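Local coordinates for arylalkylamine N-Acetyltransferase like 5b (Aedes aegypti, PDB 4FD4), which probably transfers acyl groups from coenzyme A thioesters, such as acetyl-CoA, to the amines of arylalkylamines such as serotonin, at residues 97-100 with 101-105; 108-111 with 112-116. All blocks are in the same frame, centred on the assembly; numbering follows the deposited sequence.

How the contacts relate
Both contacts are local and lie in series on one helix, 99-115, of the GNAT-family acetyltransferase fold, their centres 16 Å apart. Contact 1 starts the helix with a threonine N-cap and a lysine-aspartate bridge one turn in; contact 2 forms its last turns, up to Asp116. The two touch through side chains, Trp101 CH2 lying 4.2 Å from Leu108 CD1. Helix 85-95 packs against both, meeting Trp101 and Leu105 in contact 1 and Leu108, Glu112 and Arg113 in contact 2. Bound glycerol, probably from the crystallisation liquor, comes within about 4 Å of the side chains of Ile104 and Glu112.

Contact 1 (97-100 with 101-105); sequences ETKK and WGDIL
Thr98 is the N-cap of helix 99-115, and its hydroxyl meets the first turn at Trp101: Trp101 N donates to Thr98 OG1 over 3.2 Å, at 161° at the hydrogen. With chi1 at 74°, OG1 sits between the backbone N and the carbonyl carbon of Thr98, which turns it onto this N-H. Its backbone is held too, Thr98 N donating to Asp47 OD1 of helix 46-53.

Backbone bonds carry the helix on from the cap. Gly102 N donates to Thr98 O (3.3 Å), Asp103 N to Lys99 O (2.9 Å) and Ile104 N to Lys100 O (2.9 Å).

Apolar contact comes from Lys100, whose extended chain runs alongside Ile104 and brings CE to 3.9 Å from Ile104 CD1. The buried ammonium group beyond it donates to the main-chain carbonyls of Thr35 in helix 33-37 and of Gly41 and Ser43 in the following loop, which fix its position.

Lys99 and Asp103, one turn apart, form a salt bridge. Bends at chi2 and chi4 bring the lysine tip back to the oxygen end of the carboxylate. Asp103 OD1 is also hydrogen-bonded to Tyr38 OH, while Lys99 NZ lies 2.8 Å from Asp103 OD2, on its syn lone pair.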
loop_
_atom_site.group_PDB
_atom_site.type_symbol
_atom_site.label_atom_id
_atom_site.label_comp_id
_atom_site.label_asym_id
_atom_site.label_seq_id
_atom_site.Cartn_x
_atom_site.Cartn_y
_atom_site.Cartn_z
ATOM N N GLU A 97 3.910 -17.056 9.048
ATOM C CA GLU A 97 3.533 -18.401 8.596
ATOM C C GLU A 97 4.146 -18.795 7.252
ATOM O O GLU A 97 4.634 -19.915 7.100
ATOM C CB GLU A 97 2.009 -18.568 8.538
ATOM C CG GLU A 97 1.319 -18.629 9.892
ATOM C CD GLU A 97 0.819 -17.270 10.351
ATOM O OE1 GLU A 97 1.293 -16.251 9.804
ATOM O OE2 GLU A 97 -0.052 -17.220 11.248
ATOM N N THR A 98 4.122 -17.896 6.270
ATOM C CA THR A 98 4.609 -18.268 4.949
ATOM C C THR A 98 5.918 -17.591 4.587
ATOM O O THR A 98 6.206 -16.482 5.043
ATOM C CB THR A 98 3.565 -17.995 3.830
ATOM O OG1 THR A 98 3.472 -16.590 3.583
ATOM C CG2 THR A 98 2.187 -18.532 4.221
ATOM N N LYS A 99 6.705 -18.246 3.742
ATOM C CA LYS A 99 7.947 -17.639 3.300
ATOM C C LYS A 99 7.658 -16.446 2.399
ATOM O O LYS A 99 8.375 -15.456 2.445
ATOM C CB LYS A 99 8.861 -18.645 2.586
ATOM C CG LYS A 99 10.115 -17.984 1.991
ATOM C CD LYS A 99 11.314 -18.918 1.979
ATOM C CE LYS A 99 12.484 -18.315 1.213
ATOM N NZ LYS A 99 12.823 -16.937 1.660
ATOM N N LYS A 100 6.608 -16.534 1.583
ATOM C CA LYS A 100 6.307 -15.443 0.658
ATOM C C LYS A 100 6.058 -14.138 1.400
ATOM O O LYS A 100 6.578 -13.078 1.014
ATOM C CB LYS A 100 5.099 -15.764 -0.224
ATOM C CG LYS A 100 4.724 -14.607 -1.150
ATOM C CD LYS A 100 3.679 -15.000 -2.187
ATOM C CE LYS A 100 3.295 -13.815 -3.050
ATOM N NZ LYS A 100 2.576 -14.217 -4.306
ATOM N N TRP A 101 5.247 -14.206 2.447
ATOM C CA TRP A 101 4.917 -12.992 3.198
ATOM C C TRP A 101 6.145 -12.473 3.934
ATOM O O TRP A 101 6.325 -11.267 4.027
ATOM C CB TRP A 101 3.737 -13.179 4.155
ATOM C CG TRP A 101 3.420 -11.922 4.959
ATOM C CD1 TRP A 101 3.405 -11.796 6.324
ATOM C CD2 TRP A 101 3.113 -10.622 4.436
ATOM N NE1 TRP A 101 3.084 -10.506 6.677
ATOM C CE2 TRP A 101 2.910 -9.760 5.534
ATOM C CE3 TRP A 101 2.979 -10.102 3.142
ATOM C CZ2 TRP A 101 2.581 -8.415 5.384
ATOM C CZ3 TRP A 101 2.663 -8.756 2.991
ATOM C CH2 TRP A 101 2.466 -7.932 4.108
ATOM N N GLY A 102 6.981 -13.373 4.452
ATOM C CA GLY A 102 8.247 -12.956 5.057
ATOM C C GLY A 102 9.150 -12.203 4.088
ATOM O O GLY A 102 9.716 -11.149 4.423
ATOM N N ASP A 103 9.273 -12.734 2.872
ATOM C CA ASP A 103 10.067 -12.090 1.832
ATOM C C ASP A 103 9.510 -10.719 1.456
ATOM O O ASP A 103 10.265 -9.739 1.280
ATOM C CB ASP A 103 10.147 -12.969 0.571
ATOM C CG ASP A 103 10.924 -14.262 0.791
ATOM O OD1 ASP A 103 10.739 -15.193 -0.030
ATOM O OD2 ASP A 103 11.704 -14.350 1.774
ATOM N N ILE A 104 8.189 -10.650 1.312
ATOM C CA ILE A 104 7.552 -9.373 0.965
ATOM C C ILE A 104 7.749 -8.353 2.082
ATOM O O ILE A 104 8.074 -7.186 1.827
ATOM C CB ILE A 104 6.055 -9.536 0.613
ATOM C CG1 ILE A 104 5.920 -10.285 -0.716
ATOM C CG2 ILE A 104 5.385 -8.169 0.489
ATOM C CD1 ILE A 104 4.495 -10.743 -1.032
ATOM N N LEU A 105 7.582 -8.805 3.316
ATOM C CA LEU A 105 7.804 -7.974 4.497
ATOM C C LEU A 105 9.213 -7.395 4.519
ATOM O O LEU A 105 9.393 -6.210 4.822
ATOM C CB LEU A 105 7.572 -8.790 5.765
ATOM C CG LEU A 105 6.244 -8.598 6.477
ATOM C CD1 LEU A 105 6.091 -9.639 7.593
ATOM C CD2 LEU A 105 6.162 -7.182 7.038
#

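Contact 2 (108-111 with 112-116); sequences LALL and ERTAD
Thr114 and Leu110 meet one turn apart near the end of helix 99-115, where the threonine hydroxyl folds back on the preceding turn. Thr114 OG1 donates to Leu110 O over 3.0 Å, while Thr114 N donates to the same oxygen over 2.9 Å. The two donors arrive from opposite faces of the carbonyl plane, the hydroxyl from 36° out of it. The first torsion of Thr114, -63°, sets OG1 beside its own backbone N and so within reach of that carbonyl. Alongside, the Leu110 side chain points the same way and brings CD1 to 3.5 Å from Thr114 OG1.

The other rungs are ordinary helical bonds: Glu112 N to Leu108 O (2.9 Å), Arg113 N to Ala109 O (2.8 Å) and Ala115 N to Leu111 O (3.0 Å). Just past the helix, Asp116 takes a positive phi and stands as N-cap of helix 117-121.

Farther out, two layers bear on this turn. Leu110, Leu111, Thr114 and Ala115 lie on strands 182-188 and 209-216, with Leu187 touching both leucines. Toward helix 85-95, Leu108 and Glu112 share Met89, and Arg113 makes a salt bridge with Asp87, which holds the end of a side chain bent at chi3.

The hydroxyl's proton is thus committed to a main-chain carbonyl of its own helix while OG1 lies beside the Leu110 CD1 methyl, and Leu110 O is gripped by two bonds.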
loop_
_atom_site.group_PDB
_atom_site.type_symbol
_atom_site.label_atom_id
_atom_site.label_comp_id
_atom_site.label_asym_id
_atom_site.label_seq_id
_atom_site.Cartn_x
_atom_site.Cartn_y
_atom_site.Cartn_z
ATOM N N LEU A 108 9.344 -4.628 1.857
ATOM C CA LEU A 108 8.639 -3.442 2.352
ATOM C C LEU A 108 9.476 -2.690 3.376
ATOM O O LEU A 108 9.555 -1.453 3.359
ATOM C CB LEU A 108 7.308 -3.840 2.996
ATOM C CG LEU A 108 6.266 -4.452 2.061
ATOM C CD1 LEU A 108 5.001 -4.847 2.838
ATOM C CD2 LEU A 108 5.936 -3.480 0.948
ATOM N N ALA A 109 10.071 -3.454 4.287
ATOM C CA ALA A 109 10.978 -2.906 5.283
ATOM C C ALA A 109 12.126 -2.159 4.603
ATOM O O ALA A 109 12.486 -1.060 5.018
ATOM C CB ALA A 109 11.516 -4.019 6.187
ATOM N N LEU A 110 12.697 -2.745 3.558
ATOM C CA LEU A 110 13.795 -2.089 2.833
ATOM C C LEU A 110 13.317 -0.778 2.221
ATOM O O LEU A 110 14.006 0.252 2.292
ATOM C CB LEU A 110 14.333 -2.998 1.725
ATOM C CG LEU A 110 15.246 -2.366 0.666
ATOM C CD1 LEU A 110 16.519 -1.807 1.289
ATOM C CD2 LEU A 110 15.590 -3.399 -0.398
ATOM N N LEU A 111 12.133 -0.822 1.613
ATOM C CA LEU A 111 11.567 0.374 1.002
ATOM C C LEU A 111 11.443 1.470 2.054
ATOM O O LEU A 111 11.840 2.626 1.823
ATOM C CB LEU A 111 10.212 0.070 0.364
ATOM C CG LEU A 111 10.274 -0.799 -0.897
ATOM C CD1 LEU A 111 8.925 -1.447 -1.153
ATOM C CD2 LEU A 111 10.725 0.020 -2.099
ATOM N N GLU A 112 10.922 1.096 3.221
ATOM C CA GLU A 112 10.656 2.072 4.269
ATOM C C GLU A 112 11.960 2.632 4.830
ATOM O O GLU A 112 12.092 3.833 5.072
ATOM C CB GLU A 112 9.805 1.460 5.386
ATOM C CG GLU A 112 9.319 2.483 6.378
ATOM C CD GLU A 112 8.423 1.905 7.460
ATOM O OE1 GLU A 112 7.662 0.938 7.199
ATOM O OE2 GLU A 112 8.472 2.450 8.580
ATOM N N ARG A 113 12.927 1.748 5.018
ATOM C CA ARG A 113 14.217 2.105 5.596
ATOM C C ARG A 113 14.965 3.042 4.665
ATOM O O ARG A 113 15.585 4.003 5.107
ATOM C CB ARG A 113 15.049 0.845 5.837
ATOM C CG ARG A 113 16.119 1.021 6.910
ATOM C CD ARG A 113 17.099 -0.140 6.895
ATOM N NE ARG A 113 16.488 -1.429 7.228
ATOM C CZ ARG A 113 16.265 -1.860 8.470
ATOM N NH1 ARG A 113 15.721 -3.054 8.670
ATOM N NH2 ARG A 113 16.569 -1.096 9.512
ATOM N N THR A 114 14.878 2.776 3.367
ATOM C CA THR A 114 15.580 3.587 2.381
ATOM C C THR A 114 14.939 4.958 2.259
ATOM O O THR A 114 15.633 5.977 2.140
ATOM C CB THR A 114 15.586 2.916 0.987
ATOM O OG1 THR A 114 16.302 1.673 1.053
ATOM C CG2 THR A 114 16.261 3.820 -0.024
ATOM N N ALA A 115 13.608 4.982 2.265
ATOM C CA ALA A 115 12.898 6.247 2.147
ATOM C C ALA A 115 13.194 7.112 3.359
ATOM O O ALA A 115 13.427 8.311 3.229
ATOM C CB ALA A 115 11.403 6.016 2.005
ATOM N N ASP A 116 13.166 6.501 4.540
ATOM C CA ASP A 116 13.458 7.208 5.786
ATOM C C ASP A 116 12.664 8.510 5.902
ATOM O O ASP A 116 13.228 9.549 6.228
ATOM C CB ASP A 116 14.954 7.520 5.869
ATOM C CG ASP A 116 15.366 8.050 7.236
ATOM O OD1 ASP A 116 16.402 8.747 7.318
ATOM O OD2 ASP A 116 14.638 7.785 8.224
#